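Local coordinates for lipoate-protein ligase 1 (Plasmodium falciparum, PDB 5T8U) that belongs to the lipoyl protein ligase A/B family and holds lipoic acid in a pocket of its catalytic domain, at residues Asp38-Leu43 against Glu49-Pro54; Leu26-Phe31 against His244-Asn249. All coordinates share one frame; numbering follows the deposited sequence.

Overall arrangement
Interactions 1 and 2 lie on the same side of the chain's centre, with their own centres about 14 Å apart. Helix 22-34 supplies one half of interaction 2, and helix 39-42, which follows it in the chain, supplies one half of interaction 1. The two contacts touch directly. N249 ND2 lies 3.2 Å from Y42 O, a probable hydrogen bond, and Y42 CE1 packs 3.5 Å from F31 CZ, the two rings meeting edge-to-face. L43 CD2 approaches I246 CG2 at 3.8 Å. Interaction 2 is the inner contact and interaction 1 a surface one. Bound lipoic acid is about 12 Å from the side chain of L28, which is not among its pocket residues.

Interaction 1 of 2, residues Asp38-Leu43 against Glu49-Pro54; sequences DLLKYL and EKFNEP
L40 of the short helix 39-42 meets F51 of the loop that returns to strand 55-59, so the contact closes a helix-loop-strand connection in the catalytic domain. The two segments bury 288 Å² between them, and L40 and F51 account for more than half of it. The backbones come nearest at D38 and K50, whose CA atoms are 5.4 Å apart. The close atomic contacts involve D38 and L40 on one side and E49, K50 and F51 on the other.

The bond from CA to CB of L40 is directed toward the loop, and with CG anti to the carbonyl carbon (chi1 -63°) the isobutyl end crosses the phenylalanine side chain at about a right angle. F51 CD1 is the closest ring atom, 3.8 Å from L40 CG and equally 3.8 Å from L40 CD2, while the approach to the ring is oblique. F51 CB lies 4.1 Å from L40 CG. The other methyl, L40 CD1, also touches F51 CD1 while lying 3.7 Å from E49 O, a van der Waals neighbour only. With chi1 of -164°, the F51 ring swings anti to the backbone N and is directed inward, where it also touches L13 of strand 13-17. The loop itself is tied down by N37, whose ND2 donates to F51 O, and the backbone of L40 is bonded to that of N46 in the connecting loop.

At the solvent side the charged pair is loose. D38 OD1 comes to 4.2 Å from the aliphatic K50 CG, but K50 NZ remains 5.0 Å from that same OD1, beyond salt-bridge contact, so any attraction is probably long-range. On one face of the F51 ring, E53 N sits 3.7 Å above the plane, over the ring centre.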
ATOM      1  N   ASP A  38       6.059  19.881   1.165  1.00 82.92           N
ATOM      2  CA  ASP A  38       6.977  20.653   0.339  1.00 84.67           C
ATOM      3  C   ASP A  38       6.765  20.446  -1.153  1.00 83.78           C
ATOM      4  O   ASP A  38       7.525  21.005  -1.953  1.00 85.54           O
ATOM      5  CB  ASP A  38       8.426  20.299   0.688  1.00 86.14           C
ATOM      6  CG  ASP A  38       8.820  20.770   2.068  1.00 89.00           C
ATOM      7  OD1 ASP A  38       8.325  21.834   2.494  1.00 89.82           O
ATOM      8  OD2 ASP A  38       9.626  20.078   2.726  1.00 88.99           O
ATOM      9  N   LEU A  39       5.754  19.673  -1.555  1.00 81.31           N
ATOM     10  CA  LEU A  39       5.653  19.275  -2.955  1.00 79.87           C
ATOM     11  C   LEU A  39       5.555  20.483  -3.881  1.00 80.05           C
ATOM     12  O   LEU A  39       6.117  20.472  -4.982  1.00 81.66           O
ATOM     13  CB  LEU A  39       4.457  18.347  -3.155  1.00 76.73           C
ATOM     14  CG  LEU A  39       4.662  16.889  -2.730  1.00 75.81           C
ATOM     15  CD1 LEU A  39       3.372  16.107  -2.890  1.00 74.33           C
ATOM     16  CD2 LEU A  39       5.782  16.226  -3.522  1.00 75.47           C
ATOM     17  N   LEU A  40       4.855  21.538  -3.456  1.00 76.72           N
ATOM     18  CA  LEU A  40       4.697  22.702  -4.322  1.00 76.94           C
ATOM     19  C   LEU A  40       6.037  23.288  -4.749  1.00 78.77           C
ATOM     20  O   LEU A  40       6.101  23.956  -5.786  1.00 77.42           O
ATOM     21  CB  LEU A  40       3.860  23.778  -3.628  1.00 79.37           C
ATOM     22  CG  LEU A  40       2.413  23.405  -3.296  1.00 78.68           C
ATOM     23  CD1 LEU A  40       1.717  24.568  -2.610  1.00 79.42           C
ATOM     24  CD2 LEU A  40       1.642  22.988  -4.542  1.00 78.49           C
ATOM     25  N   LYS A  41       7.104  23.059  -3.980  1.00 84.84           N
ATOM     26  CA  LYS A  41       8.424  23.514  -4.400  1.00 87.72           C
ATOM     27  C   LYS A  41       9.080  22.515  -5.347  1.00 86.09           C
ATOM     28  O   LYS A  41       9.732  22.915  -6.318  1.00 87.63           O
ATOM     29  CB  LYS A  41       9.316  23.753  -3.183  1.00 92.00           C
ATOM     30  CG  LYS A  41      10.703  24.274  -3.538  1.00 95.62           C
ATOM     31  CD  LYS A  41      11.541  24.548  -2.300  1.00 98.46           C
ATOM     32  CE  LYS A  41      12.929  25.051  -2.676  1.00101.82           C
ATOM     33  NZ  LYS A  41      13.781  25.310  -1.481  1.00104.77           N
ATOM     34  N   TYR A  42       8.920  21.215  -5.085  1.00 84.78           N
ATOM     35  CA  TYR A  42       9.474  20.214  -5.991  1.00 84.55           C
ATOM     36  C   TYR A  42       8.741  20.228  -7.324  1.00 83.75           C
ATOM     37  O   TYR A  42       9.369  20.141  -8.385  1.00 84.94           O
ATOM     38  CB  TYR A  42       9.426  18.834  -5.336  1.00 83.16           C
ATOM     39  CG  TYR A  42      10.476  18.682  -4.261  1.00 84.93           C
ATOM     40  CD1 TYR A  42      11.753  18.231  -4.571  1.00 86.91           C
ATOM     41  CD2 TYR A  42      10.202  19.018  -2.942  1.00 86.61           C
ATOM     42  CE1 TYR A  42      12.722  18.103  -3.594  1.00 89.08           C
ATOM     43  CE2 TYR A  42      11.166  18.892  -1.959  1.00 88.64           C
ATOM     44  CZ  TYR A  42      12.423  18.434  -2.289  1.00 89.54           C
ATOM     45  OH  TYR A  42      13.386  18.308  -1.315  1.00 91.97           O
ATOM     46  N   LEU A  43       7.416  20.339  -7.293  1.00 83.60           N
ATOM     47  CA  LEU A  43       6.716  20.862  -8.452  1.00 84.73           C
ATOM     48  C   LEU A  43       7.094  22.328  -8.631  1.00 87.31           C
ATOM     49  O   LEU A  43       7.490  23.011  -7.683  1.00 94.26           O
ATOM     50  CB  LEU A  43       5.202  20.722  -8.288  1.00 80.55           C
ATOM     51  CG  LEU A  43       4.650  19.337  -7.945  1.00 75.52           C
ATOM     52  CD1 LEU A  43       3.135  19.406  -7.799  1.00 73.98           C
ATOM     53  CD2 LEU A  43       5.040  18.308  -8.996  1.00 73.35           C
ATOM     54  N   GLU A  49       4.736  28.744  -0.303  1.00123.13           N
ATOM     55  CA  GLU A  49       3.600  28.073   0.316  1.00123.89           C
ATOM     56  C   GLU A  49       3.851  26.576   0.442  1.00119.11           C
ATOM     57  O   GLU A  49       4.388  25.938  -0.466  1.00120.89           O
ATOM     58  CB  GLU A  49       2.327  28.320  -0.495  1.00123.39           C
ATOM     59  CG  GLU A  49       1.715  29.699  -0.296  1.00125.94           C
ATOM     60  CD  GLU A  49       0.322  29.811  -0.888  1.00125.94           C
ATOM     61  OE1 GLU A  49      -0.218  28.780  -1.343  1.00123.82           O
ATOM     62  OE2 GLU A  49      -0.235  30.930  -0.898  1.00127.68           O
ATOM     63  N   LYS A  50       3.459  26.025   1.587  1.00108.25           N
ATOM     64  CA  LYS A  50       3.620  24.612   1.882  1.00101.99           C
ATOM     65  C   LYS A  50       2.269  23.913   1.792  1.00 94.01           C
ATOM     66  O   LYS A  50       1.222  24.510   2.057  1.00 97.29           O
ATOM     67  CB  LYS A  50       4.240  24.417   3.267  1.00103.35           C
ATOM     68  CG  LYS A  50       5.651  24.992   3.362  1.00105.36           C
ATOM     69  CD  LYS A  50       6.041  25.364   4.785  1.00108.20           C
ATOM     70  CE  LYS A  50       6.864  26.648   4.821  1.00111.14           C
ATOM     71  NZ  LYS A  50       8.251  26.471   4.306  1.00111.94           N
ATOM     72  N   PHE A  51       2.307  22.638   1.421  0.86 77.04           N
ATOM     73  CA  PHE A  51       1.124  21.944   0.939  0.86 68.97           C
ATOM     74  C   PHE A  51       0.417  21.193   2.060  0.86 70.29           C
ATOM     75  O   PHE A  51       1.055  20.636   2.957  0.86 67.92           O
ATOM     76  CB  PHE A  51       1.514  20.976  -0.178  0.86 64.96           C
ATOM     77  CG  PHE A  51       0.354  20.492  -0.994  0.86 61.65           C
ATOM     78  CD1 PHE A  51      -0.398  21.376  -1.749  0.86 61.03           C
ATOM     79  CD2 PHE A  51       0.027  19.150  -1.021  0.86 60.47           C
ATOM     80  CE1 PHE A  51      -1.462  20.928  -2.505  0.86 60.41           C
ATOM     81  CE2 PHE A  51      -1.033  18.699  -1.774  0.86 58.54           C
ATOM     82  CZ  PHE A  51      -1.777  19.586  -2.519  0.86 58.42           C
ATOM     83  N   ASN A  52      -0.918  21.187   1.994  1.00 80.17           N
ATOM     84  CA  ASN A  52      -1.724  20.493   2.992  1.00 81.91           C
ATOM     85  C   ASN A  52      -3.012  19.929   2.403  1.00 76.43           C
ATOM     86  O   ASN A  52      -3.898  19.535   3.172  1.00 76.89           O
ATOM     87  CB  ASN A  52      -2.053  21.450   4.151  1.00 86.86           C
ATOM     88  CG  ASN A  52      -2.612  20.735   5.364  1.00 90.56           C
ATOM     89  OD1 ASN A  52      -2.467  19.520   5.505  1.00 92.68           O
ATOM     90  ND2 ASN A  52      -3.252  21.489   6.252  1.00 92.04           N
ATOM     91  N   GLU A  53      -3.150  19.865   1.086  1.00 67.77           N
ATOM     92  CA  GLU A  53      -4.395  19.522   0.418  1.00 63.57           C
ATOM     93  C   GLU A  53      -4.343  18.102  -0.125  1.00 57.63           C
ATOM     94  O   GLU A  53      -3.289  17.460  -0.138  1.00 54.14           O
ATOM     95  CB  GLU A  53      -4.662  20.517  -0.714  1.00 65.09           C
ATOM     96  CG  GLU A  53      -4.901  21.942  -0.255  1.00 68.04           C
ATOM     97  CD  GLU A  53      -6.236  22.118   0.437  1.00 70.28           C
ATOM     98  OE1 GLU A  53      -6.262  22.146   1.686  1.00 71.53           O
ATOM     99  OE2 GLU A  53      -7.263  22.221  -0.267  1.00 70.40           O
ATOM    100  N   PRO A  54      -5.476  17.569  -0.587  1.00 56.23           N
ATOM    101  CA  PRO A  54      -5.487  16.192  -1.095  1.00 54.87           C
ATOM    102  C   PRO A  54      -4.647  16.028  -2.353  1.00 55.57           C
ATOM    103  O   PRO A  54      -4.449  16.966  -3.129  1.00 53.00           O
ATOM    104  CB  PRO A  54      -6.971  15.932  -1.389  1.00 54.85           C
ATOM    105  CG  PRO A  54      -7.714  16.951  -0.594  1.00 55.80           C
ATOM    106  CD  PRO A  54      -6.829  18.151  -0.558  1.00 56.79           C
TER

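Interaction 2 of 2, residues Leu26-Phe31 against His244-Asn249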
ATOM      1  N   LEU A  26       7.221   3.290  -7.309  0.93 60.29           N
ATOM      2  CA  LEU A  26       7.231   3.199  -5.852  0.93 58.86           C
ATOM      3  C   LEU A  26       8.153   4.248  -5.242  0.93 60.25           C
ATOM      4  O   LEU A  26       7.853   4.792  -4.172  0.93 60.18           O
ATOM      5  CB  LEU A  26       7.648   1.796  -5.412  0.93 59.36           C
ATOM      6  CG  LEU A  26       6.586   0.701  -5.549  0.93 58.79           C
ATOM      7  CD1 LEU A  26       7.207  -0.672  -5.345  0.93 60.01           C
ATOM      8  CD2 LEU A  26       5.446   0.913  -4.563  0.93 57.51           C
ATOM      9  N   SER A  27       9.270   4.551  -5.908  0.96 61.08           N
ATOM     10  CA  SER A  27      10.146   5.615  -5.430  0.96 59.66           C
ATOM     11  C   SER A  27       9.460   6.972  -5.531  0.96 59.19           C
ATOM     12  O   SER A  27       9.591   7.808  -4.628  0.96 55.99           O
ATOM     13  CB  SER A  27      11.455   5.611  -6.220  0.96 59.44           C
ATOM     14  OG  SER A  27      12.083   4.344  -6.147  0.96 60.02           O
ATOM     15  N   LEU A  28       8.730   7.213  -6.623  1.00 63.69           N
ATOM     16  CA  LEU A  28       7.931   8.431  -6.726  1.00 66.04           C
ATOM     17  C   LEU A  28       6.936   8.525  -5.576  1.00 65.85           C
ATOM     18  O   LEU A  28       6.849   9.551  -4.894  1.00 67.25           O
ATOM     19  CB  LEU A  28       7.197   8.467  -8.067  1.00 65.63           C
ATOM     20  CG  LEU A  28       8.032   8.751  -9.317  1.00 66.76           C
ATOM     21  CD1 LEU A  28       7.208   8.488 -10.568  1.00 66.23           C
ATOM     22  CD2 LEU A  28       8.552  10.183  -9.315  1.00 66.50           C
ATOM     23  N   GLU A  29       6.171   7.455  -5.354  1.00 62.26           N
ATOM     24  CA  GLU A  29       5.185   7.433  -4.279  1.00 60.76           C
ATOM     25  C   GLU A  29       5.827   7.758  -2.935  1.00 60.46           C
ATOM     26  O   GLU A  29       5.338   8.612  -2.185  1.00 59.96           O
ATOM     27  CB  GLU A  29       4.515   6.060  -4.241  1.00 61.55           C
ATOM     28  CG  GLU A  29       3.389   5.927  -3.241  1.00 63.04           C
ATOM     29  CD  GLU A  29       2.846   4.515  -3.179  1.00 63.62           C
ATOM     30  OE1 GLU A  29       3.660   3.566  -3.161  1.00 63.59           O
ATOM     31  OE2 GLU A  29       1.609   4.351  -3.162  1.00 63.86           O
ATOM     32  N   ASN A  30       6.931   7.078  -2.614  1.00 60.46           N
ATOM     33  CA  ASN A  30       7.600   7.323  -1.341  1.00 60.85           C
ATOM     34  C   ASN A  30       8.124   8.749  -1.253  1.00 60.19           C
ATOM     35  O   ASN A  30       8.142   9.336  -0.166  1.00 60.84           O
ATOM     36  CB  ASN A  30       8.742   6.326  -1.148  1.00 61.93           C
ATOM     37  CG  ASN A  30       9.242   6.287   0.282  1.00 62.47           C
ATOM     38  OD1 ASN A  30       8.498   6.575   1.219  1.00 61.83           O
ATOM     39  ND2 ASN A  30      10.510   5.933   0.457  1.00 63.35           N
ATOM     40  N   PHE A  31       8.554   9.322  -2.379  1.00 61.23           N
ATOM     41  CA  PHE A  31       9.037  10.699  -2.359  1.00 61.86           C
ATOM     42  C   PHE A  31       7.894  11.674  -2.113  1.00 61.95           C
ATOM     43  O   PHE A  31       8.072  12.691  -1.434  1.00 64.46           O
ATOM     44  CB  PHE A  31       9.749  11.027  -3.670  1.00 61.84           C
ATOM     45  CG  PHE A  31      10.477  12.341  -3.647  1.00 62.91           C
ATOM     46  CD1 PHE A  31      11.834  12.391  -3.380  1.00 64.47           C
ATOM     47  CD2 PHE A  31       9.801  13.526  -3.883  1.00 62.42           C
ATOM     48  CE1 PHE A  31      12.504  13.597  -3.353  1.00 65.81           C
ATOM     49  CE2 PHE A  31      10.466  14.733  -3.858  1.00 64.29           C
ATOM     50  CZ  PHE A  31      11.818  14.770  -3.593  1.00 66.11           C
ATOM     51  N   HIS A 244      -0.520  17.010 -13.441  1.00 59.60           N
ATOM     52  CA  HIS A 244       0.928  17.148 -13.435  1.00 59.94           C
ATOM     53  C   HIS A 244       1.588  15.816 -13.774  1.00 61.48           C
ATOM     54  O   HIS A 244       1.090  14.745 -13.420  1.00 61.39           O
ATOM     55  CB  HIS A 244       1.429  17.639 -12.074  1.00 58.97           C
ATOM     56  CG  HIS A 244       1.136  19.081 -11.805  1.00 59.99           C
ATOM     57  ND1 HIS A 244      -0.115  19.532 -11.438  1.00 59.95           N
ATOM     58  CD2 HIS A 244       1.932  20.175 -11.847  1.00 61.82           C
ATOM     59  CE1 HIS A 244      -0.075  20.842 -11.266  1.00 61.64           C
ATOM     60  NE2 HIS A 244       1.156  21.256 -11.510  1.00 62.75           N
ATOM     61  N   TYR A 245       2.720  15.898 -14.473  1.00 64.82           N
ATOM     62  CA  TYR A 245       3.507  14.732 -14.859  1.00 66.25           C
ATOM     63  C   TYR A 245       4.857  14.813 -14.163  1.00 66.72           C
ATOM     64  O   TYR A 245       5.617  15.763 -14.381  1.00 69.73           O
ATOM     65  CB  TYR A 245       3.670  14.668 -16.381  1.00 65.93           C
ATOM     66  CG  TYR A 245       2.362  14.445 -17.110  1.00 64.90           C
ATOM     67  CD1 TYR A 245       2.002  13.183 -17.558  1.00 64.91           C
ATOM     68  CD2 TYR A 245       1.481  15.495 -17.337  1.00 65.66           C
ATOM     69  CE1 TYR A 245       0.805  12.971 -18.218  1.00 64.84           C
ATOM     70  CE2 TYR A 245       0.282  15.295 -17.996  1.00 65.15           C
ATOM     71  CZ  TYR A 245      -0.051  14.031 -18.434  1.00 64.96           C
ATOM     72  OH  TYR A 245      -1.244  13.829 -19.092  1.00 64.19           O
ATOM     73  N   ILE A 246       5.156  13.814 -13.332  1.00 60.35           N
ATOM     74  CA  ILE A 246       6.304  13.874 -12.437  1.00 60.45           C
ATOM     75  C   ILE A 246       7.389  12.862 -12.785  1.00 64.91           C
ATOM     76  O   ILE A 246       8.522  13.007 -12.298  1.00 67.06           O
ATOM     77  CB  ILE A 246       5.869  13.693 -10.967  1.00 59.54           C
ATOM     78  CG1 ILE A 246       5.127  12.363 -10.785  1.00 56.48           C
ATOM     79  CG2 ILE A 246       4.994  14.862 -10.533  1.00 59.50           C
ATOM     80  CD1 ILE A 246       4.852  12.004  -9.339  1.00 56.40           C
ATOM     81  N   ASP A 247       7.094  11.850 -13.603  1.00 70.59           N
ATOM     82  CA  ASP A 247       8.103  10.846 -13.924  1.00 74.59           C
ATOM     83  C   ASP A 247       9.332  11.440 -14.601  1.00 77.29           C
ATOM     84  O   ASP A 247      10.360  10.759 -14.685  1.00 78.86           O
ATOM     85  CB  ASP A 247       7.497   9.752 -14.805  1.00 75.86           C
ATOM     86  CG  ASP A 247       6.893  10.298 -16.080  1.00 76.70           C
ATOM     87  OD1 ASP A 247       6.386  11.437 -16.059  1.00 77.57           O
ATOM     88  OD2 ASP A 247       6.924   9.582 -17.104  1.00 77.84           O
ATOM     89  N   GLN A 248       9.254  12.681 -15.082  1.00 77.56           N
ATOM     90  CA  GLN A 248      10.396  13.367 -15.669  1.00 79.00           C
ATOM     91  C   GLN A 248      10.753  14.654 -14.941  1.00 76.75           C
ATOM     92  O   GLN A 248      11.690  15.344 -15.361  1.00 80.81           O
ATOM     93  CB  GLN A 248      10.128  13.668 -17.150  1.00 80.71           C
ATOM     94  CG  GLN A 248      10.623  12.578 -18.088  1.00 84.00           C
ATOM     95  CD  GLN A 248       9.817  12.497 -19.368  1.00 86.53           C
ATOM     96  OE1 GLN A 248       9.306  13.502 -19.862  1.00 87.45           O
ATOM     97  NE2 GLN A 248       9.695  11.290 -19.911  1.00 87.07           N
ATOM     98  N   ASN A 249      10.044  14.998 -13.869  1.00 65.96           N
ATOM     99  CA  ASN A 249      10.372  16.176 -13.069  1.00 64.70           C
ATOM    100  C   ASN A 249      11.714  15.937 -12.387  1.00 70.04           C
ATOM    101  O   ASN A 249      11.795  15.250 -11.366  1.00 69.95           O
ATOM    102  CB  ASN A 249       9.269  16.449 -12.053  1.00 62.55           C
ATOM    103  CG  ASN A 249       9.523  17.699 -11.236  1.00 63.36           C
ATOM    104  OD1 ASN A 249      10.652  17.973 -10.834  1.00 64.73           O
ATOM    105  ND2 ASN A 249       8.472  18.470 -10.992  1.00 62.84           N
TER
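L28, I246 and D247 make the whole of this contact, burying 64, 39 and 19 Å² respectively. One leucine of helix 22-34 thus reaches across to the turn that follows edge strand 244-245, its CD2 nearest I246 and its CD1 nearest D247. The backbones stay well apart, the nearest CA atoms being those of L28 and D247 at 7.6 Å, so side chains span the gap.

L28 CD2 lies 4.1 Å from I246 CD1, and at the same 4.1 Å from the carbonyl oxygen I246 O. The leucine and isoleucine side chains run past one another in opposite directions, so that they overlap at their ends. I246 attains this with CG1 set between its backbone N and carbonyl carbon (chi1 58°), from where the extended chain carries CD1 toward the helix. L28 CD1 is 4.2 Å from D247 CA and 4.4 Å from D247 CB, and it also borders the methyl I246 CD1. The carboxylate of D247 heads away from the helix, so L28 CD1 meets chiefly D247 CA and CB.

The surface that L28 meets is a type I beta turn from I246 to N249, closed by N249 N donating to I246 O over 3.0 Å. N249 is also the N-cap of the next helix, its OD1 accepting a weak hydrogen bond from I252 N. All of the contact is apolar or van der Waals in kind, and both L28 and I246 are buried.

Around it, strand 244-245 lies beside strand 13-17 as one of the two outermost strands of the large mixed sheet within the chain, with I246 bonded through its backbone to V16. L28 packs among S17 of strand 13-17, I252 of helix 250-253, which also touches I246, and F258 of helix 256-266, joining helix 22-34 to all three.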